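Local structure of suppressor of fused homolog (Drosophila melanogaster, 6LPH) at residues Leu170-Val175 against Val199-Leu204. The protein probably sequesters DNA-binding transcription factors, binding their nuclear localization sequences, with this chain covering its N-terminal SUFU-family part. Sequence-based numbering, arbitrary orientation.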
loop_
_atom_site.group_PDB
_atom_site.type_symbol
_atom_site.label_atom_id
_atom_site.label_comp_id
_atom_site.label_asym_id
_atom_site.label_seq_id
_atom_site.Cartn_x
_atom_site.Cartn_y
_atom_site.Cartn_z
ATOM N N LEU A 170 -10.915 -10.888 -0.454
ATOM C CA LEU A 170 -9.459 -10.574 -0.522
ATOM C C LEU A 170 -8.762 -10.665 0.855
ATOM O O LEU A 170 -8.819 -9.704 1.643
ATOM C CB LEU A 170 -9.221 -9.219 -1.206
ATOM C CG LEU A 170 -9.827 -9.052 -2.599
ATOM C CD1 LEU A 170 -9.294 -7.784 -3.230
ATOM C CD2 LEU A 170 -9.522 -10.236 -3.517
ATOM N N GLN A 171 -8.117 -11.815 1.125
ATOM C CA GLN A 171 -7.522 -12.162 2.433
ATOM C C GLN A 171 -6.027 -12.336 2.417
ATOM O O GLN A 171 -5.456 -12.723 3.443
ATOM C CB GLN A 171 -7.927 -13.561 2.902
ATOM C CG GLN A 171 -9.273 -14.065 2.532
ATOM C CD GLN A 171 -10.237 -13.449 3.433
ATOM O OE1 GLN A 171 -10.369 -12.244 3.401
ATOM N NE2 GLN A 171 -10.877 -14.240 4.290
ATOM N N ASN A 172 -5.403 -12.147 1.263
ATOM C CA ASN A 172 -3.978 -12.428 1.099
ATOM C C ASN A 172 -3.423 -11.436 0.123
ATOM O O ASN A 172 -4.193 -10.665 -0.494
ATOM C CB ASN A 172 -3.778 -13.876 0.589
ATOM C CG ASN A 172 -4.298 -14.924 1.575
ATOM O OD1 ASN A 172 -5.370 -15.512 1.369
ATOM N ND2 ASN A 172 -3.570 -15.150 2.636
ATOM N N LEU A 173 -2.089 -11.413 -0.007
ATOM C CA LEU A 173 -1.432 -10.348 -0.737
ATOM C C LEU A 173 -0.417 -10.904 -1.673
ATOM O O LEU A 173 0.237 -11.888 -1.345
ATOM C CB LEU A 173 -0.666 -9.417 0.231
ATOM C CG LEU A 173 -1.600 -8.832 1.296
ATOM C CD1 LEU A 173 -0.810 -8.315 2.477
ATOM C CD2 LEU A 173 -2.482 -7.766 0.645
ATOM N N LEU A 174 -0.274 -10.278 -2.840
ATOM C CA LEU A 174 0.938 -10.487 -3.679
ATOM C C LEU A 174 1.649 -9.180 -3.729
ATOM O O LEU A 174 1.039 -8.156 -3.437
ATOM C CB LEU A 174 0.628 -10.953 -5.123
ATOM C CG LEU A 174 -0.201 -12.233 -5.247
ATOM C CD1 LEU A 174 -0.395 -12.669 -6.717
ATOM C CD2 LEU A 174 0.476 -13.324 -4.421
ATOM N N VAL A 175 2.937 -9.218 -4.116
ATOM C CA VAL A 175 3.787 -8.029 -4.187
ATOM C C VAL A 175 4.223 -7.761 -5.630
ATOM O O VAL A 175 4.796 -8.622 -6.294
ATOM C CB VAL A 175 5.035 -8.145 -3.279
ATOM C CG1 VAL A 175 5.888 -6.864 -3.344
ATOM C CG2 VAL A 175 4.614 -8.433 -1.842
ATOM N N VAL A 199 -5.531 -10.486 -3.096
ATOM C CA VAL A 199 -5.850 -11.632 -3.949
ATOM C C VAL A 199 -6.750 -12.672 -3.239
ATOM O O VAL A 199 -6.829 -12.735 -1.984
ATOM C CB VAL A 199 -4.581 -12.347 -4.516
ATOM C CG1 VAL A 199 -3.795 -11.422 -5.450
ATOM C CG2 VAL A 199 -3.677 -12.877 -3.398
ATOM N N PHE A 200 -7.370 -13.516 -4.059
ATOM C CA PHE A 200 -8.221 -14.632 -3.605
ATOM C C PHE A 200 -7.324 -15.744 -3.097
ATOM O O PHE A 200 -6.083 -15.773 -3.361
ATOM C CB PHE A 200 -9.059 -15.183 -4.784
ATOM C CG PHE A 200 -10.318 -14.411 -5.073
ATOM C CD1 PHE A 200 -11.561 -15.038 -4.989
ATOM C CD2 PHE A 200 -10.269 -13.057 -5.471
ATOM C CE1 PHE A 200 -12.731 -14.328 -5.262
ATOM C CE2 PHE A 200 -11.440 -12.345 -5.739
ATOM C CZ PHE A 200 -12.675 -12.982 -5.621
ATOM N N ASP A 201 -7.945 -16.653 -2.370
ATOM C CA ASP A 201 -7.262 -17.838 -1.871
ATOM C C ASP A 201 -6.622 -18.623 -3.000
ATOM O O ASP A 201 -5.482 -19.046 -2.844
ATOM C CB ASP A 201 -8.217 -18.777 -1.119
ATOM C CG ASP A 201 -8.593 -18.268 0.276
ATOM O OD1 ASP A 201 -8.289 -17.117 0.644
ATOM O OD2 ASP A 201 -9.238 -19.040 1.017
ATOM N N ASP A 202 -7.347 -18.843 -4.110
ATOM C CA ASP A 202 -6.777 -19.650 -5.205
ATOM C C ASP A 202 -5.623 -18.922 -5.907
ATOM O O ASP A 202 -4.638 -19.549 -6.312
ATOM C CB ASP A 202 -7.840 -20.181 -6.202
ATOM C CG ASP A 202 -8.638 -19.069 -6.906
ATOM O OD1 ASP A 202 -8.581 -17.898 -6.480
ATOM O OD2 ASP A 202 -9.355 -19.376 -7.885
ATOM N N GLU A 203 -5.735 -17.598 -6.012
ATOM C CA GLU A 203 -4.651 -16.773 -6.577
ATOM C C GLU A 203 -3.379 -16.896 -5.717
ATOM O O GLU A 203 -2.249 -17.050 -6.238
ATOM C CB GLU A 203 -5.113 -15.308 -6.722
ATOM C CG GLU A 203 -6.074 -15.109 -7.903
ATOM C CD GLU A 203 -6.990 -13.888 -7.821
ATOM O OE1 GLU A 203 -7.841 -13.759 -8.736
ATOM O OE2 GLU A 203 -6.876 -13.058 -6.884
ATOM N N LEU A 204 -3.571 -16.832 -4.401
ATOM C CA LEU A 204 -2.459 -17.000 -3.464
ATOM C C LEU A 204 -1.877 -18.402 -3.620
ATOM O O LEU A 204 -0.661 -18.573 -3.735
ATOM C CB LEU A 204 -2.899 -16.778 -2.008
ATOM C CG LEU A 204 -1.803 -17.274 -1.060
ATOM C CD1 LEU A 204 -0.670 -16.258 -1.051
ATOM C CD2 LEU A 204 -2.323 -17.590 0.335
HETATM O O HOH W 1 -7.569 -14.320 -0.041
#
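Asn172 and Val199 form an antiparallel hydrogen-bonded pair. It joins strands 172-186 and 189-199 of the mixed sheet of this SUFU-family domain, just where the second strand turns into helix 201-219. Val199 N donates to Asn172 O at 2.9 Å. On the other side of the pair, Gln171 N reaches Val199 O only weakly, at 3.5 Å. A water reinforces this end: it accepts from Gln171 N and donates to Val199 O.

The side chain of Val199 can be followed outward. CB carries two methyls on the face it shares with Asn172. Val199 CG2 lies against the backbone of Asn172, 3.7 Å from Asn172 O. CG1 is anti to the carbonyl carbon (chi1 -64°) and meets Leu174. Val199 CG1 lies 3.7 Å from Leu174 CG and slightly farther from Leu174 CD1. The two side chains cross at about a right angle. Leu174 also packs on Ala207, Val215 and Leu216, so it sits between the sheet and helix 201-219.

Phe200 is the N-cap residue of that helix. Leu204 N bonds to Phe200 O in the first turn. Phe200 N donates almost straight to Glu203 OE2 (175°), meeting it from above the carboxylate plane. Glu203 OE1 is held by Arg236 and by the backbone N of Val240. Leu204 CD2 touches the Asn172 side chain and lies 3.5 Å from Asn172 CG. Leu170 CD2 approaches the Phe200 ring obliquely, 3.5 Å from Phe200 CD2 and 3.6 Å from Phe200 CE2.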